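Local structure of PbICP-C (Plasmodium berghei, 3PNR) at residues K160-Y165 with T179-V184. The protein probably inhibits papain-like cysteine proteases as the C-terminal, chagasin-like domain of the parasite's falstatin-type inhibitor. Numbering follows the deposited sequence.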
ATOM      1  N   LYS B 160       2.625  10.444 -37.079  1.00 91.57           N
ATOM      2  CA  LYS B 160       3.179  10.867 -35.796  1.00 94.08           C
ATOM      3  C   LYS B 160       2.117  10.719 -34.713  1.00 88.76           C
ATOM      4  O   LYS B 160       0.983  11.175 -34.876  1.00 80.67           O
ATOM      5  CB  LYS B 160       3.665  12.315 -35.857  1.00 97.03           C
ATOM      6  CG  LYS B 160       4.799  12.550 -36.832  1.00103.81           C
ATOM      7  CD  LYS B 160       5.981  11.645 -36.533  1.00113.18           C
ATOM      8  CE  LYS B 160       7.156  11.966 -37.444  1.00120.57           C
ATOM      9  NZ  LYS B 160       6.757  12.005 -38.883  1.00122.27           N
ATOM     10  N   TYR B 161       2.484  10.077 -33.611  1.00 90.97           N
ATOM     11  CA  TYR B 161       1.519   9.773 -32.561  1.00 89.90           C
ATOM     12  C   TYR B 161       2.034  10.138 -31.169  1.00 86.11           C
ATOM     13  O   TYR B 161       3.161   9.794 -30.801  1.00 85.31           O
ATOM     14  CB  TYR B 161       1.138   8.292 -32.609  1.00 93.76           C
ATOM     15  CG  TYR B 161       0.688   7.815 -33.975  1.00 98.72           C
ATOM     16  CD1 TYR B 161      -0.630   7.964 -34.385  1.00 99.37           C
ATOM     17  CD2 TYR B 161       1.582   7.213 -34.851  1.00103.48           C
ATOM     18  CE1 TYR B 161      -1.044   7.529 -35.627  1.00102.51           C
ATOM     19  CE2 TYR B 161       1.175   6.774 -36.100  1.00105.24           C
ATOM     20  CZ  TYR B 161      -0.139   6.936 -36.480  1.00105.19           C
ATOM     21  OH  TYR B 161      -0.550   6.505 -37.719  1.00108.82           O
ATOM     22  N   TYR B 162       1.201  10.850 -30.410  1.00 79.36           N
ATOM     23  CA  TYR B 162       1.478  11.149 -29.007  1.00 68.32           C
ATOM     24  C   TYR B 162       0.752  10.148 -28.117  1.00 62.01           C
ATOM     25  O   TYR B 162      -0.474  10.207 -27.975  1.00 56.17           O
ATOM     26  CB  TYR B 162       1.029  12.570 -28.649  1.00 67.89           C
ATOM     27  CG  TYR B 162       1.926  13.652 -29.191  1.00 75.30           C
ATOM     28  CD1 TYR B 162       3.157  13.913 -28.606  1.00 77.82           C
ATOM     29  CD2 TYR B 162       1.543  14.413 -30.286  1.00 78.64           C
ATOM     30  CE1 TYR B 162       3.981  14.901 -29.096  1.00 79.85           C
ATOM     31  CE2 TYR B 162       2.358  15.401 -30.783  1.00 84.41           C
ATOM     32  CZ  TYR B 162       3.579  15.643 -30.185  1.00 88.35           C
ATOM     33  OH  TYR B 162       4.400  16.632 -30.681  1.00 90.78           O
ATOM     34  N   ILE B 163       1.514   9.228 -27.533  1.00 59.79           N
ATOM     35  CA  ILE B 163       0.972   8.236 -26.609  1.00 70.62           C
ATOM     36  C   ILE B 163       1.230   8.666 -25.168  1.00 71.74           C
ATOM     37  O   ILE B 163       2.375   8.914 -24.783  1.00 71.05           O
ATOM     38  CB  ILE B 163       1.612   6.861 -26.840  1.00 73.04           C
ATOM     39  CG1 ILE B 163       1.604   6.529 -28.334  1.00 73.06           C
ATOM     40  CG2 ILE B 163       0.892   5.799 -26.027  1.00 69.65           C
ATOM     41  CD1 ILE B 163       1.979   5.103 -28.646  1.00 72.75           C
ATOM     42  N   VAL B 164       0.169   8.762 -24.373  1.00 67.58           N
ATOM     43  CA  VAL B 164       0.304   9.292 -23.015  1.00 62.47           C
ATOM     44  C   VAL B 164       0.083   8.263 -21.901  1.00 56.05           C
ATOM     45  O   VAL B 164      -0.955   7.606 -21.825  1.00 52.21           O
ATOM     46  CB  VAL B 164      -0.605  10.507 -22.793  1.00 55.60           C
ATOM     47  CG1 VAL B 164      -0.386  11.078 -21.406  1.00 51.85           C
ATOM     48  CG2 VAL B 164      -0.331  11.559 -23.851  1.00 54.20           C
ATOM     49  N   TYR B 165       1.087   8.120 -21.048  1.00 59.20           N
ATOM     50  CA  TYR B 165       0.983   7.262 -19.878  1.00 61.89           C
ATOM     51  C   TYR B 165       1.151   8.113 -18.637  1.00 62.13           C
ATOM     52  O   TYR B 165       1.853   9.129 -18.658  1.00 59.64           O
ATOM     53  CB  TYR B 165       2.092   6.221 -19.880  1.00 66.76           C
ATOM     54  CG  TYR B 165       2.053   5.247 -21.027  1.00 75.17           C
ATOM     55  CD1 TYR B 165       1.193   4.159 -21.005  1.00 77.55           C
ATOM     56  CD2 TYR B 165       2.896   5.399 -22.122  1.00 78.46           C
ATOM     57  CE1 TYR B 165       1.161   3.255 -22.044  1.00 80.02           C
ATOM     58  CE2 TYR B 165       2.876   4.498 -23.170  1.00 80.33           C
ATOM     59  CZ  TYR B 165       2.004   3.426 -23.125  1.00 80.23           C
ATOM     60  OH  TYR B 165       1.972   2.521 -24.158  1.00 74.49           O
ATOM     61  N   THR B 179       4.061  11.770 -15.603  1.00 51.78           N
ATOM     62  CA  THR B 179       3.463  11.536 -16.908  1.00 43.67           C
ATOM     63  C   THR B 179       4.519  11.270 -17.969  1.00 60.42           C
ATOM     64  O   THR B 179       5.524  11.980 -18.045  1.00 71.01           O
ATOM     65  CB  THR B 179       2.598  12.723 -17.306  1.00 45.97           C
ATOM     66  OG1 THR B 179       1.706  13.031 -16.222  1.00 52.12           O
ATOM     67  CG2 THR B 179       1.802  12.414 -18.564  1.00 39.80           C
ATOM     68  N   LYS B 180       4.300  10.226 -18.764  1.00 62.39           N
ATOM     69  CA  LYS B 180       5.200   9.886 -19.863  1.00 60.54           C
ATOM     70  C   LYS B 180       4.506   9.999 -21.217  1.00 62.98           C
ATOM     71  O   LYS B 180       3.604   9.218 -21.527  1.00 56.81           O
ATOM     72  CB  LYS B 180       5.762   8.473 -19.711  1.00 57.81           C
ATOM     73  CG  LYS B 180       6.417   8.174 -18.368  1.00 66.07           C
ATOM     74  CD  LYS B 180       7.493   9.178 -17.981  1.00 66.42           C
ATOM     75  CE  LYS B 180       8.358   8.625 -16.849  1.00 61.95           C
ATOM     76  NZ  LYS B 180       8.774   9.687 -15.887  1.00 63.47           N
ATOM     77  N   ILE B 181       4.929  10.978 -22.013  1.00 67.22           N
ATOM     78  CA  ILE B 181       4.509  11.080 -23.406  1.00 67.24           C
ATOM     79  C   ILE B 181       5.525  10.411 -24.324  1.00 64.65           C
ATOM     80  O   ILE B 181       6.697  10.777 -24.340  1.00 61.72           O
ATOM     81  CB  ILE B 181       4.399  12.534 -23.847  1.00 72.43           C
ATOM     82  CG1 ILE B 181       3.535  13.322 -22.861  1.00 74.68           C
ATOM     83  CG2 ILE B 181       3.869  12.608 -25.285  1.00 72.50           C
ATOM     84  CD1 ILE B 181       3.967  14.757 -22.693  1.00 75.47           C
ATOM     85  N   ILE B 182       5.073   9.421 -25.081  1.00 71.03           N
ATOM     86  CA  ILE B 182       5.905   8.819 -26.111  1.00 73.14           C
ATOM     87  C   ILE B 182       5.540   9.454 -27.439  1.00 71.76           C
ATOM     88  O   ILE B 182       4.378   9.410 -27.856  1.00 59.94           O
ATOM     89  CB  ILE B 182       5.675   7.307 -26.228  1.00 74.66           C
ATOM     90  CG1 ILE B 182       5.637   6.669 -24.842  1.00 75.46           C
ATOM     91  CG2 ILE B 182       6.749   6.678 -27.098  1.00 76.93           C
ATOM     92  CD1 ILE B 182       6.713   7.182 -23.928  1.00 79.54           C
ATOM     93  N   TYR B 183       6.527  10.062 -28.090  1.00 79.81           N
ATOM     94  CA  TYR B 183       6.326  10.619 -29.420  1.00 82.01           C
ATOM     95  C   TYR B 183       6.823   9.635 -30.475  1.00 76.96           C
ATOM     96  O   TYR B 183       8.011   9.591 -30.790  1.00 68.56           O
ATOM     97  CB  TYR B 183       7.022  11.967 -29.565  1.00 88.61           C
ATOM     98  CG  TYR B 183       6.722  12.627 -30.883  1.00102.71           C
ATOM     99  CD1 TYR B 183       5.424  12.992 -31.217  1.00109.49           C
ATOM    100  CD2 TYR B 183       7.732  12.876 -31.802  1.00109.62           C
ATOM    101  CE1 TYR B 183       5.138  13.592 -32.427  1.00114.50           C
ATOM    102  CE2 TYR B 183       7.459  13.476 -33.016  1.00115.46           C
ATOM    103  CZ  TYR B 183       6.161  13.833 -33.324  1.00116.84           C
ATOM    104  OH  TYR B 183       5.886  14.434 -34.535  1.00113.34           O
ATOM    105  N   VAL B 184       5.897   8.841 -31.003  1.00 79.49           N
ATOM    106  CA  VAL B 184       6.226   7.761 -31.924  1.00 82.43           C
ATOM    107  C   VAL B 184       5.981   8.149 -33.383  1.00 84.72           C
ATOM    108  O   VAL B 184       4.944   8.722 -33.728  1.00 70.18           O
ATOM    109  CB  VAL B 184       5.408   6.495 -31.600  1.00 81.82           C
ATOM    110  CG1 VAL B 184       5.610   5.435 -32.676  1.00 81.21           C
ATOM    111  CG2 VAL B 184       5.784   5.958 -30.227  1.00 81.09           C
TER
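Tyr-161, Ile-163 and Tyr-165 pair in antiparallel fashion with Val-184, Ile-182 and Lys-180, each couple joined by two backbone hydrogen bonds, and the strand directions lie at 160° to each other. Six backbone bonds thus join the strands; Tyr-165 N reaches Lys-180 O at 2.8 Å, and Lys-180 N returns to Tyr-165 O at 2.7 Å. Between these couples sit the non-hydrogen-bonded pairs Tyr-162 with Tyr-183 and Val-164 with Ile-181, whose side chains point to the face opposite that of Tyr-161, Ile-163 and Tyr-165.

On that face the rings of Tyr-162 and Tyr-183 lie against each other obliquely, planes at 38° and centroids 4.6 Å apart, though the detail of their overlap is doubtful. With chi1 at -175°, the Tyr-183 side chain extends away from its own N and leans over toward strand 160-165, its hydroxyl end beside the aliphatic chain of Lys-160. The CG2 methyl of Ile-181 meets the edge of the Tyr-162 ring, 3.6 Å from CD1. Further along, Val-164 CG1 touches Thr-179 CG2 at 3.8 Å.

The face carrying Tyr-161, Ile-163, Tyr-165, Ile-182 and Val-184 is buried. Ile-163 and Ile-182 stand side by side, CB to CB 4.1 Å, while Ile-182 CG1 lies in the plane of the Tyr-165 ring at its edge, 3.9 Å from CE2. Ile-163 and Tyr-165 also pack on Val-102 of the facing sheet, and the Tyr-165 hydroxyl is hydrogen-bonded to Ser-151 there. Lys-180 sends its amine to a salt bridge with Glu-43.

Strands 159-168 and 178-186 form a beta hairpin at the centre of a four-stranded sheet, flanked by 68-75 and 41-49, as in the immunoglobulin-like beta sandwich of chagasin-family inhibitors.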